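Local coordinates for flagellar hook-associated protein (Burkholderia pseudomallei, PDB 4UT1) that probably serves as a structural component of the bacterial flagellum, a hook-associated protein located at the junction between hook and filament, at residues L92-Y96 / L611-S615; I113-T118 / L593-Y597; Y179-I183 / A210-L214; T355-V361 / G407-S413; P449-V455 / Q559-N565. All blocks are in the same frame, centred on the assembly; numbering follows the deposited sequence.

Interaction 1 of 5, residues L92-Y96 / L611-S615; sequences LSTYY and LKASS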
# COMPACT_ATOMS: atom_id res chain seq x y z
N LEU A 92 -4.94 26.77 2.85
CA LEU A 92 -6.18 26.00 2.98
C LEU A 92 -6.95 25.91 1.66
O LEU A 92 -7.50 24.86 1.34
CB LEU A 92 -7.09 26.62 4.06
CG LEU A 92 -6.57 26.42 5.48
CD1 LEU A 92 -7.39 27.24 6.48
CD2 LEU A 92 -6.60 24.93 5.84
N SER A 93 -6.99 27.00 0.90
CA SER A 93 -7.77 26.99 -0.33
C SER A 93 -7.06 26.18 -1.40
O SER A 93 -7.69 25.49 -2.18
CB SER A 93 -8.04 28.41 -0.84
OG SER A 93 -6.86 29.02 -1.32
N THR A 94 -5.73 26.26 -1.43
CA THR A 94 -4.93 25.42 -2.32
C THR A 94 -5.14 23.93 -1.99
O THR A 94 -5.39 23.12 -2.88
CB THR A 94 -3.43 25.77 -2.22
OG1 THR A 94 -3.23 27.08 -2.76
CG2 THR A 94 -2.58 24.78 -3.00
N TYR A 95 -5.03 23.59 -0.71
CA TYR A 95 -5.21 22.20 -0.25
C TYR A 95 -6.63 21.75 -0.59
O TYR A 95 -6.82 20.68 -1.19
CB TYR A 95 -4.92 22.10 1.26
CG TYR A 95 -4.77 20.69 1.82
CD1 TYR A 95 -5.17 19.57 1.10
CD2 TYR A 95 -4.24 20.49 3.10
CE1 TYR A 95 -5.04 18.29 1.63
CE2 TYR A 95 -4.10 19.22 3.63
CZ TYR A 95 -4.50 18.12 2.90
OH TYR A 95 -4.36 16.86 3.43
N TYR A 96 -7.62 22.55 -0.22
CA TYR A 96 -9.02 22.21 -0.54
C TYR A 96 -9.22 21.90 -2.03
O TYR A 96 -9.77 20.85 -2.39
CB TYR A 96 -9.99 23.32 -0.12
CG TYR A 96 -11.39 22.98 -0.56
CD1 TYR A 96 -11.99 21.80 -0.13
CD2 TYR A 96 -12.10 23.79 -1.43
CE1 TYR A 96 -13.25 21.45 -0.53
CE2 TYR A 96 -13.39 23.44 -1.85
CZ TYR A 96 -13.95 22.26 -1.39
OH TYR A 96 -15.22 21.90 -1.80
N LEU A 611 -11.79 20.52 4.92
CA LEU A 611 -11.06 21.60 4.26
C LEU A 611 -12.03 22.59 3.63
O LEU A 611 -11.74 23.78 3.53
CB LEU A 611 -10.09 21.04 3.20
CG LEU A 611 -8.79 20.49 3.81
CD1 LEU A 611 -7.99 19.73 2.78
CD2 LEU A 611 -7.97 21.65 4.35
N LYS A 612 -13.19 22.11 3.20
CA LYS A 612 -14.16 23.03 2.62
C LYS A 612 -14.60 24.08 3.64
O LYS A 612 -14.68 25.27 3.33
CB LYS A 612 -15.38 22.29 2.08
CG LYS A 612 -16.38 23.21 1.38
CD LYS A 612 -17.63 22.44 0.90
CE LYS A 612 -18.57 23.34 0.10
NZ LYS A 612 -19.78 22.60 -0.40
N ALA A 613 -14.90 23.62 4.85
CA ALA A 613 -15.36 24.52 5.90
C ALA A 613 -14.21 25.39 6.39
O ALA A 613 -14.36 26.61 6.53
CB ALA A 613 -15.96 23.73 7.04
N SER A 614 -13.05 24.77 6.64
CA SER A 614 -11.90 25.51 7.15
C SER A 614 -11.48 26.60 6.17
O SER A 614 -11.19 27.73 6.56
CB SER A 614 -10.72 24.58 7.40
OG SER A 614 -10.99 23.76 8.53
N SER A 615 -11.47 26.25 4.89
CA SER A 615 -11.10 27.20 3.85
C SER A 615 -12.14 28.33 3.72
O SER A 615 -11.77 29.50 3.65
CB SER A 615 -10.94 26.47 2.51
OG SER A 615 -10.48 27.37 1.51
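Leu92 and Tyr96 sit opposite Ser615 and Leu611 on two helices that run nearly antiparallel, the axes of the short segments coming within 8.9 Å of each other at 156° between their N-to-C directions. Leu611 does most of the work, touching three residues with three different atoms. Its CD1 methyl stands over one face of the Tyr95 ring, 3.4 Å from the ring centroid and displaced a little toward the rim, a close CH-pi contact. The other methyl, CD2, meets Leu92 CD2 at 3.9 Å, while CB rests near Tyr96 CD1. The pairing joins helix 80-106 to helix 593-630, at the two ends of the modelled chain; this side-by-side packing of N- and C-terminal helices is characteristic of flagellar axial proteins. A chi1 of 176° sends the Tyr96 ring out across the partner helix, where it runs alongside Lys612, both side chains pointing the same way. Lys612 CA lies over a face of the Tyr96 ring, CB is 3.5 Å from Tyr96 CE1, and the extended CG and CD follow on to the hydroxyl before the ammonium leads away. At the other end, Leu92 CD1 approaches Ser614 O, and Ser615 OG nestles against Ser93 CA at 3.3 Å. No hydrogen bond crosses between the segments. The Tyr95 hydroxyl instead bonds to Thr299 on helix 287-322, which packs against the same tyrosine.

Interaction 2 of 5, residues I113-T118 / L593-Y597; sequences IATAIT and LTGAY. With EDO (1,2-ethanediol), chain P.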
# COMPACT_ATOMS: atom_id res chain seq x y z
N ILE A 113 -13.78 0.85 -7.88
CA ILE A 113 -12.92 -0.30 -7.69
C ILE A 113 -13.51 -1.32 -6.70
O ILE A 113 -13.32 -2.52 -6.86
CB ILE A 113 -11.52 0.15 -7.23
CG1 ILE A 113 -10.74 0.71 -8.44
CG2 ILE A 113 -10.77 -1.01 -6.57
CD1 ILE A 113 -9.65 1.70 -8.10
N ALA A 114 -14.24 -0.85 -5.69
CA ALA A 114 -14.87 -1.78 -4.75
C ALA A 114 -15.89 -2.66 -5.48
O ALA A 114 -15.99 -3.87 -5.22
CB ALA A 114 -15.54 -1.02 -3.60
N THR A 115 -16.63 -2.06 -6.40
CA THR A 115 -17.60 -2.82 -7.17
C THR A 115 -16.91 -3.80 -8.11
O THR A 115 -17.36 -4.93 -8.25
CB THR A 115 -18.53 -1.90 -7.99
OG1 THR A 115 -19.40 -1.20 -7.09
CG2 THR A 115 -19.36 -2.73 -8.94
N ALA A 116 -15.82 -3.37 -8.74
CA ALA A 116 -15.06 -4.25 -9.64
C ALA A 116 -14.52 -5.46 -8.87
O ALA A 116 -14.50 -6.57 -9.39
CB ALA A 116 -13.93 -3.49 -10.32
N ILE A 117 -14.06 -5.23 -7.65
CA ILE A 117 -13.55 -6.34 -6.83
C ILE A 117 -14.67 -7.32 -6.50
O ILE A 117 -14.54 -8.54 -6.72
CB ILE A 117 -12.89 -5.82 -5.54
CG1 ILE A 117 -11.61 -5.07 -5.86
CG2 ILE A 117 -12.53 -6.98 -4.62
CD1 ILE A 117 -10.96 -4.43 -4.65
N THR A 118 -15.79 -6.80 -6.00
CA THR A 118 -16.95 -7.65 -5.69
C THR A 118 -17.38 -8.49 -6.89
O THR A 118 -17.66 -9.69 -6.76
CB THR A 118 -18.16 -6.81 -5.22
OG1 THR A 118 -17.79 -6.07 -4.05
CG2 THR A 118 -19.35 -7.70 -4.90
N LEU A 593 -11.13 -6.35 1.63
CA LEU A 593 -10.65 -5.50 0.55
C LEU A 593 -11.59 -4.33 0.30
O LEU A 593 -11.16 -3.18 0.17
CB LEU A 593 -10.46 -6.32 -0.73
CG LEU A 593 -9.36 -7.39 -0.70
CD1 LEU A 593 -9.41 -8.26 -1.94
CD2 LEU A 593 -8.01 -6.72 -0.58
N THR A 594 -12.89 -4.61 0.23
CA THR A 594 -13.87 -3.56 -0.07
C THR A 594 -14.07 -2.67 1.15
O THR A 594 -14.31 -1.47 1.02
CB THR A 594 -15.22 -4.15 -0.51
OG1 THR A 594 -15.68 -5.06 0.49
CG2 THR A 594 -15.08 -4.87 -1.84
N GLY A 595 -13.94 -3.26 2.33
CA GLY A 595 -13.98 -2.49 3.56
C GLY A 595 -12.80 -1.54 3.63
O GLY A 595 -12.93 -0.39 4.05
N ALA A 596 -11.63 -2.03 3.21
CA ALA A 596 -10.43 -1.20 3.18
C ALA A 596 -10.56 -0.12 2.11
O ALA A 596 -10.15 1.01 2.33
CB ALA A 596 -9.20 -2.06 2.94
N TYR A 597 -11.14 -0.47 0.97
CA TYR A 597 -11.42 0.53 -0.07
C TYR A 597 -12.30 1.67 0.45
O TYR A 597 -12.08 2.84 0.12
CB TYR A 597 -12.11 -0.10 -1.28
CG TYR A 597 -12.28 0.87 -2.43
CD1 TYR A 597 -11.22 1.17 -3.27
CD2 TYR A 597 -13.50 1.50 -2.66
CE1 TYR A 597 -11.36 2.04 -4.31
CE2 TYR A 597 -13.65 2.38 -3.72
CZ TYR A 597 -12.58 2.64 -4.54
OH TYR A 597 -12.71 3.53 -5.58
C1 EDO P . -11.50 5.51 -8.41
O1 EDO P . -12.05 4.19 -8.53
C2 EDO P . -10.12 5.46 -7.75
O2 EDO P . -10.20 5.04 -6.37
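Tyr597 lays its ring across Ala114 and Ile113, in an antiparallel helix pair whose segment axes are 177° apart in direction and 9.4 Å from each other. The pair belongs to the long helical bundle: Leu593 and Tyr597 also touch helix 287-322, and Ile113 reaches helix 134-193. Turned away from its own backbone N (chi1 -174°), the tyrosine extends over the backbone of its neighbour, placing Ala114 N above the centre of one ring face. The Ala114 methyl is pressed to that ring, CB to Tyr597 CD2 being 3.4 Å, and Ile113 CB comes obliquely to within 3.5 Å of Tyr597 CE1, its side chain at about a right angle to the tyrosine. Beyond the ring, the Tyr597 hydroxyl shares a hydrogen bond of 3.0 Å with O2 of a 1,2-ethanediol molecule, probably from the crystallisation liquor. One turn away, Ile117 CG2 meets Leu593 CD1 at 4.3 Å. Thr594 turns its methyl, not its hydroxyl, to the partner helix: CG2 rests against both Ala114 O (3.6 Å) and Thr118 OG1 (3.7 Å). That carbonyl oxygen accepts two hydrogen bonds within its own helix, from Thr118 N and, at 3.1 Å, from Thr118 OG1, the donors arriving from opposite faces of the carbonyl plane.

Interaction 3 of 5, residues Y179-I183 / A210-L214; sequences YTSQI and AVSKL. With EDO (1,2-ethanediol), chain E.
Tyr179 has CG beside its backbone N (chi1 -72°), which swings the ring out over Lys213, and the lysine chain is folded twice, at chi2 (-50°) and chi3, so that it curls near the phenol before its ammonium end leads off. The two side chains cross obliquely. Lys213 CB hovers over one ring face, 3.7 Å from the centroid, as a CH-pi contact, and its closest ring atom is Tyr179 CZ at 3.3 Å; farther along, Lys213 CE lies 3.8 Å from Tyr179 OH. Deeper in, Ile183 takes over. Its CG1 packs on the Ala210 methyl at 3.6 Å, and its CD1 touches both Val211 CG2 (3.8 Å) and Leu214 CD2 (4.0 Å), meeting both side chains at about right angles. Leu214 CB also backs onto Tyr179 CB at 4.2 Å. The helices concerned, 134-193 and 201-215, follow one another in the chain and double back as an antiparallel helical hairpin, in a region predicted to be coiled coil on the 179-183 side. Beneath the hairpin, an antiparallel sheet covers the buried side: Val211 and Leu214 touch strands 220-225 and 228-233, while Thr180 and Ile183 touch strand 238-241. Since no hydrogen bond passes between the segments, the hairpin here is held by burial of aliphatic surface and by the fit of the lysine's methylenes to an aromatic face, with the lysine charge directed away from that apolar centre.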
# COMPACT_ATOMS: atom_id res chain seq x y z
N TYR A 179 8.37 38.37 -7.05
CA TYR A 179 7.97 39.28 -5.99
C TYR A 179 9.10 39.68 -5.04
O TYR A 179 9.17 40.83 -4.60
CB TYR A 179 6.82 38.69 -5.19
CG TYR A 179 5.52 38.70 -5.97
CD1 TYR A 179 4.99 39.90 -6.43
CD2 TYR A 179 4.84 37.53 -6.24
CE1 TYR A 179 3.81 39.92 -7.16
CE2 TYR A 179 3.66 37.54 -6.96
CZ TYR A 179 3.14 38.74 -7.42
OH TYR A 179 1.97 38.74 -8.13
N THR A 180 9.98 38.74 -4.71
CA THR A 180 11.08 39.06 -3.82
C THR A 180 12.04 40.05 -4.50
O THR A 180 12.49 41.00 -3.87
CB THR A 180 11.84 37.80 -3.38
OG1 THR A 180 12.31 37.09 -4.53
CG2 THR A 180 10.90 36.89 -2.58
N SER A 181 12.32 39.82 -5.78
CA SER A 181 13.12 40.76 -6.55
C SER A 181 12.47 42.14 -6.57
O SER A 181 13.16 43.15 -6.44
CB SER A 181 13.31 40.24 -7.98
OG SER A 181 13.96 41.22 -8.77
N GLN A 182 11.15 42.19 -6.72
CA GLN A 182 10.42 43.46 -6.74
C GLN A 182 10.55 44.21 -5.43
O GLN A 182 10.72 45.43 -5.41
CB GLN A 182 8.94 43.24 -7.03
CG GLN A 182 8.62 42.76 -8.42
CD GLN A 182 7.12 42.51 -8.58
OE1 GLN A 182 6.30 43.10 -7.88
NE2 GLN A 182 6.77 41.60 -9.49
N ILE A 183 10.46 43.47 -4.33
CA ILE A 183 10.54 44.05 -3.01
C ILE A 183 11.96 44.56 -2.71
O ILE A 183 12.12 45.64 -2.13
CB ILE A 183 10.09 43.03 -1.94
CG1 ILE A 183 8.58 42.75 -2.08
CG2 ILE A 183 10.42 43.53 -0.54
CD1 ILE A 183 8.11 41.47 -1.40
N ALA A 210 3.16 43.92 -3.13
CA ALA A 210 4.07 42.83 -3.47
C ALA A 210 4.12 41.82 -2.33
O ALA A 210 4.04 40.61 -2.55
CB ALA A 210 5.46 43.37 -3.78
N VAL A 211 4.24 42.32 -1.10
CA VAL A 211 4.27 41.44 0.07
C VAL A 211 2.97 40.65 0.18
O VAL A 211 2.97 39.47 0.56
CB VAL A 211 4.49 42.23 1.37
CG1 VAL A 211 4.23 41.33 2.58
CG2 VAL A 211 5.90 42.81 1.42
N SER A 212 1.86 41.30 -0.14
CA SER A 212 0.55 40.66 -0.11
C SER A 212 0.54 39.49 -1.06
O SER A 212 0.31 38.35 -0.66
CB SER A 212 -0.56 41.65 -0.47
OG SER A 212 -1.79 40.97 -0.70
N LYS A 213 0.80 39.80 -2.33
CA LYS A 213 0.88 38.78 -3.36
C LYS A 213 1.82 37.65 -2.94
O LYS A 213 1.48 36.48 -3.07
CB LYS A 213 1.34 39.39 -4.69
CG LYS A 213 0.46 40.55 -5.20
CD LYS A 213 -1.03 40.20 -5.21
CE LYS A 213 -1.38 39.20 -6.30
NZ LYS A 213 -2.86 39.06 -6.45
N LEU A 214 2.98 38.01 -2.41
CA LEU A 214 3.95 37.01 -1.96
C LEU A 214 3.40 36.06 -0.87
O LEU A 214 3.63 34.85 -0.92
CB LEU A 214 5.21 37.73 -1.45
CG LEU A 214 6.29 36.85 -0.79
CD1 LEU A 214 6.78 35.76 -1.75
CD2 LEU A 214 7.46 37.72 -0.33
C1 EDO E . 14.85 36.15 -8.47
O1 EDO E . 14.27 37.12 -9.32
C2 EDO E . 15.43 36.78 -7.21
O2 EDO E . 14.44 36.93 -6.19

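Interaction 4 of 5, residues T355-V361 / G407-S413; sequences TLSVSFV and GLKLSLS. With EDO (1,2-ethanediol), chain T.
Ser357 and Ser411 exchange two backbone hydrogen bonds, and Ser359 with Lys409 two more, in an antiparallel pairing where these are the hydrogen-bonded pairs. The bonds are short and straight: Ser357 N to Ser411 O is 2.9 Å and Lys409 N to Ser359 O 2.8 Å. At one end the Thr355 OG1 and Ser413 OG hydroxyls are bonded to each other at 3.0 Å. At the other, Val361 N reaches Gly407 O at 3.0 Å from above the carbonyl plane; Gly407 has a positive phi (100°), a backbone conformation that suits glycine. At the non-hydrogen-bonded pairs, Leu356 CD1 bends over to Leu412 CG at 3.6 Å, and Val358 CG2 runs alongside Leu410 CD2 at 3.9 Å. These apolar residues share one face; Ser357, Ser359, Ser411 and Lys409 occupy the other, where a 1,2-ethanediol molecule lies over Ser357 and Ser411 and makes a weak bond to Ser359 OG. Outward from this pair, strand 408-412 is also bonded on its far side to strand 402-405, through Leu410 with Met403. The apolar face packs onto a second sheet, Leu356 and Val358 touching Val344 of strand 343-346 and Val424 of strand 421-425, an arrangement consistent with a beta sandwich.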
# COMPACT_ATOMS: atom_id res chain seq x y z
N THR A 355 22.93 -0.71 -1.32
CA THR A 355 21.68 -0.78 -2.05
C THR A 355 20.65 -1.56 -1.23
O THR A 355 21.00 -2.51 -0.52
CB THR A 355 21.85 -1.46 -3.43
OG1 THR A 355 22.39 -2.77 -3.25
CG2 THR A 355 22.77 -0.67 -4.32
N LEU A 356 19.39 -1.17 -1.34
CA LEU A 356 18.35 -1.82 -0.56
C LEU A 356 17.29 -2.43 -1.46
O LEU A 356 16.88 -1.82 -2.45
CB LEU A 356 17.71 -0.82 0.40
CG LEU A 356 16.50 -1.28 1.21
CD1 LEU A 356 16.90 -2.34 2.27
CD2 LEU A 356 15.87 -0.07 1.88
N SER A 357 16.86 -3.63 -1.12
CA SER A 357 15.72 -4.25 -1.79
C SER A 357 14.73 -4.64 -0.70
O SER A 357 15.12 -4.93 0.43
CB SER A 357 16.15 -5.46 -2.62
OG SER A 357 16.75 -6.45 -1.82
N VAL A 358 13.44 -4.64 -1.04
CA VAL A 358 12.39 -4.83 -0.04
C VAL A 358 11.33 -5.80 -0.57
O VAL A 358 11.00 -5.77 -1.75
CB VAL A 358 11.71 -3.49 0.33
CG1 VAL A 358 10.65 -3.68 1.39
CG2 VAL A 358 12.76 -2.47 0.81
N SER A 359 10.82 -6.67 0.30
CA SER A 359 9.67 -7.50 -0.06
C SER A 359 8.70 -7.57 1.10
O SER A 359 8.98 -7.06 2.19
CB SER A 359 10.12 -8.90 -0.48
OG SER A 359 10.76 -9.57 0.59
N PHE A 360 7.54 -8.18 0.88
CA PHE A 360 6.57 -8.33 1.94
C PHE A 360 6.82 -9.62 2.70
O PHE A 360 7.15 -10.66 2.12
CB PHE A 360 5.14 -8.32 1.38
CG PHE A 360 4.77 -7.02 0.73
CD1 PHE A 360 4.54 -5.88 1.51
CD2 PHE A 360 4.67 -6.92 -0.64
CE1 PHE A 360 4.22 -4.66 0.91
CE2 PHE A 360 4.37 -5.69 -1.24
CZ PHE A 360 4.13 -4.58 -0.46
N VAL A 361 6.68 -9.54 4.02
CA VAL A 361 6.63 -10.74 4.85
C VAL A 361 5.46 -11.60 4.37
O VAL A 361 5.58 -12.82 4.22
CB VAL A 361 6.46 -10.38 6.33
CG1 VAL A 361 6.24 -11.63 7.15
CG2 VAL A 361 7.69 -9.60 6.82
N GLY A 407 6.29 -5.51 8.76
CA GLY A 407 5.65 -6.20 7.64
C GLY A 407 6.53 -6.31 6.42
O GLY A 407 6.13 -6.89 5.40
N LEU A 408 7.72 -5.72 6.51
CA LEU A 408 8.66 -5.68 5.40
C LEU A 408 9.93 -6.48 5.65
O LEU A 408 10.49 -6.43 6.75
CB LEU A 408 9.06 -4.24 5.09
CG LEU A 408 7.93 -3.29 4.71
CD1 LEU A 408 8.50 -1.89 4.54
CD2 LEU A 408 7.26 -3.80 3.43
N LYS A 409 10.40 -7.16 4.62
CA LYS A 409 11.72 -7.79 4.64
C LYS A 409 12.69 -6.85 3.93
O LYS A 409 12.51 -6.54 2.75
CB LYS A 409 11.70 -9.16 3.98
CG LYS A 409 10.85 -10.20 4.72
CD LYS A 409 10.80 -11.54 3.98
CE LYS A 409 9.87 -12.54 4.67
NZ LYS A 409 9.54 -13.70 3.78
N LEU A 410 13.70 -6.40 4.66
CA LEU A 410 14.62 -5.41 4.12
C LEU A 410 16.02 -6.00 3.99
O LEU A 410 16.59 -6.49 4.97
CB LEU A 410 14.63 -4.16 5.01
CG LEU A 410 13.27 -3.47 5.18
CD1 LEU A 410 12.84 -3.44 6.63
CD2 LEU A 410 13.33 -2.05 4.60
N SER A 411 16.55 -5.96 2.78
CA SER A 411 17.85 -6.54 2.51
C SER A 411 18.82 -5.55 1.87
O SER A 411 18.53 -4.96 0.83
CB SER A 411 17.69 -7.77 1.62
OG SER A 411 17.00 -8.76 2.36
N LEU A 412 19.97 -5.37 2.52
CA LEU A 412 20.99 -4.44 2.05
C LEU A 412 22.20 -5.18 1.52
O LEU A 412 22.54 -6.25 2.00
CB LEU A 412 21.39 -3.50 3.18
CG LEU A 412 20.27 -2.58 3.65
CD1 LEU A 412 20.13 -2.65 5.16
CD2 LEU A 412 20.53 -1.14 3.20
N SER A 413 22.86 -4.61 0.51
CA SER A 413 24.04 -5.24 -0.08
C SER A 413 25.27 -5.10 0.82
O SER A 413 26.24 -5.83 0.69
CB SER A 413 24.32 -4.64 -1.45
OG SER A 413 24.67 -3.28 -1.33
C1 EDO T . 14.80 -8.58 -0.87
O1 EDO T . 13.53 -8.62 -1.51
C2 EDO T . 14.67 -9.27 0.48
O2 EDO T . 13.91 -8.44 1.36

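Interaction 5 of 5, residues P449-V455 / Q559-N565; sequences PVLAAGV and QFTIGAN. With EDO (1,2-ethanediol), chain K; EDO (1,2-ethanediol), chain J.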
# COMPACT_ATOMS: atom_id res chain seq x y z
N PRO A 449 -7.18 -30.17 -5.94
CA PRO A 449 -6.21 -31.18 -6.38
C PRO A 449 -6.49 -32.56 -5.76
O PRO A 449 -6.05 -33.58 -6.28
CB PRO A 449 -4.87 -30.64 -5.89
CG PRO A 449 -5.13 -29.24 -5.40
CD PRO A 449 -6.58 -29.15 -5.06
N VAL A 450 -7.21 -32.56 -4.64
CA VAL A 450 -7.41 -33.80 -3.88
C VAL A 450 -8.86 -34.29 -3.93
O VAL A 450 -9.80 -33.52 -4.06
CB VAL A 450 -7.02 -33.59 -2.41
CG1 VAL A 450 -8.06 -32.72 -1.72
CG2 VAL A 450 -6.85 -34.94 -1.69
N LEU A 451 -9.02 -35.60 -3.78
CA LEU A 451 -10.33 -36.18 -3.64
C LEU A 451 -10.30 -37.30 -2.59
O LEU A 451 -9.52 -38.24 -2.70
CB LEU A 451 -10.83 -36.70 -4.98
CG LEU A 451 -12.23 -37.31 -4.98
CD1 LEU A 451 -13.22 -36.32 -4.36
CD2 LEU A 451 -12.62 -37.64 -6.41
N ALA A 452 -11.10 -37.14 -1.55
CA ALA A 452 -11.30 -38.19 -0.55
C ALA A 452 -12.68 -38.78 -0.77
O ALA A 452 -13.64 -38.06 -1.07
CB ALA A 452 -11.15 -37.64 0.86
N ALA A 453 -12.81 -40.08 -0.60
CA ALA A 453 -14.05 -40.73 -0.97
C ALA A 453 -14.29 -41.98 -0.11
O ALA A 453 -13.34 -42.66 0.28
CB ALA A 453 -14.03 -41.10 -2.44
N GLY A 454 -15.55 -42.26 0.19
CA GLY A 454 -15.89 -43.53 0.79
C GLY A 454 -15.86 -44.59 -0.28
O GLY A 454 -16.33 -44.37 -1.40
N VAL A 455 -15.32 -45.76 0.05
CA VAL A 455 -15.25 -46.89 -0.87
C VAL A 455 -16.64 -47.53 -0.97
O VAL A 455 -17.32 -47.71 0.04
CB VAL A 455 -14.20 -47.93 -0.39
CG1 VAL A 455 -14.21 -49.18 -1.24
CG2 VAL A 455 -12.81 -47.29 -0.39
N GLN A 559 -13.56 -48.44 4.33
CA GLN A 559 -12.37 -47.78 3.79
C GLN A 559 -12.71 -46.44 3.20
O GLN A 559 -13.80 -46.25 2.66
CB GLN A 559 -11.71 -48.65 2.71
CG GLN A 559 -11.36 -50.08 3.15
CD GLN A 559 -11.00 -50.95 1.97
OE1 GLN A 559 -9.83 -51.07 1.61
NE2 GLN A 559 -12.02 -51.55 1.34
N PHE A 560 -11.75 -45.53 3.29
CA PHE A 560 -11.89 -44.18 2.76
C PHE A 560 -10.60 -43.84 2.04
O PHE A 560 -9.51 -44.05 2.58
CB PHE A 560 -12.21 -43.21 3.89
CG PHE A 560 -13.36 -43.67 4.73
CD1 PHE A 560 -13.16 -44.55 5.79
CD2 PHE A 560 -14.67 -43.32 4.40
CE1 PHE A 560 -14.23 -45.03 6.54
CE2 PHE A 560 -15.75 -43.79 5.14
CZ PHE A 560 -15.52 -44.66 6.21
N THR A 561 -10.72 -43.37 0.80
CA THR A 561 -9.54 -43.13 -0.02
C THR A 561 -9.21 -41.65 -0.11
O THR A 561 -10.08 -40.79 0.07
CB THR A 561 -9.71 -43.67 -1.45
OG1 THR A 561 -10.84 -43.04 -2.07
CG2 THR A 561 -9.94 -45.17 -1.42
N ILE A 562 -7.93 -41.37 -0.36
CA ILE A 562 -7.42 -40.03 -0.56
C ILE A 562 -6.45 -40.07 -1.72
O ILE A 562 -5.52 -40.87 -1.73
CB ILE A 562 -6.70 -39.47 0.70
CG1 ILE A 562 -7.69 -39.29 1.85
CG2 ILE A 562 -6.04 -38.13 0.39
CD1 ILE A 562 -7.01 -39.04 3.19
N GLY A 563 -6.65 -39.21 -2.71
CA GLY A 563 -5.76 -39.21 -3.85
C GLY A 563 -6.00 -37.99 -4.71
O GLY A 563 -6.78 -37.11 -4.33
N ALA A 564 -5.34 -37.94 -5.85
CA ALA A 564 -5.48 -36.81 -6.77
C ALA A 564 -6.89 -36.76 -7.35
O ALA A 564 -7.52 -37.80 -7.57
CB ALA A 564 -4.44 -36.91 -7.89
N ASN A 565 -7.39 -35.55 -7.58
CA ASN A 565 -8.74 -35.36 -8.09
C ASN A 565 -8.82 -35.53 -9.60
O ASN A 565 -7.94 -35.07 -10.33
CB ASN A 565 -9.28 -33.98 -7.68
CG ASN A 565 -10.71 -33.74 -8.15
OD1 ASN A 565 -11.42 -34.67 -8.53
ND2 ASN A 565 -11.14 -32.49 -8.09
C1 EDO K . -3.76 -33.97 -8.93
O1 EDO K . -3.95 -33.36 -7.64
C2 EDO K . -4.27 -33.03 -10.01
O2 EDO K . -4.13 -33.67 -11.29
C1 EDO J . -15.56 -34.05 -7.03
O1 EDO J . -15.97 -34.77 -5.85
C2 EDO J . -14.32 -34.71 -7.61
O2 EDO J . -14.23 -34.42 -9.01
O HOH W 1 -9.99 -40.79 -3.59
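Ala453 and Thr561 form a hydrogen-bonded pair at the edge of an antiparallel sheet of the beta-rich D3 domain, strand 450-454 pairing with 559-564, which is bonded on its other side to 480-485. The tight side is the face carrying Ala452, Ile562 and Phe560. There Ala452 and Ile562 make a non-hydrogen-bonded pair, their CA atoms 4.3 Å apart, and Ala452 CB is 4.0 Å from Ile562 CG1. Val450 CG2 adds to the cluster by meeting Ile562 CG2 at 3.9 Å. Strands 463-470 and 546-551 cover this face, with Ile464 touching both Ala452 and Phe560, and Val548 touching both Ala452 and Ile562. The opposite face, with Leu451, Ala453, Thr561 and the side-chain-less Gly563, is more open. Here a water bridges the strands, donating to Leu451 O at 2.7 Å and bonding to Thr561 OG1, while the methyl of Thr561 turns to Val455 CG2 at 3.7 Å. Toward the end of the pair, a trans chi1 (-178°) carries the Asn565 amide past Leu451: OD1 lies 3.8 Å from Leu451 CD2 and accepts a hydrogen bond of 2.9 Å from O2 of a 1,2-ethanediol, and ND2 bonds to Ser448 O.

Interactions 1 and 2 both use helix 593-630, pairing it with two successive helices, and their centres lie 29 Å apart along the rod. Interaction 3 belongs to the same helical rod but joins two helices consecutive in the chain, whereas the first two close loops of about 500 residues that enclose the other three. In all three helix pairs an aromatic ring lies against aliphatic or backbone atoms and no hydrogen bond crosses; interactions 2 and 3 are buried, interaction 1 only partly. Interactions 4 and 5, also only partly buried, sit in separate beta regions about 42 Å apart between centres and rely instead on backbone hydrogen bonds, with one apolar face inward and a more exposed, mixed face outward.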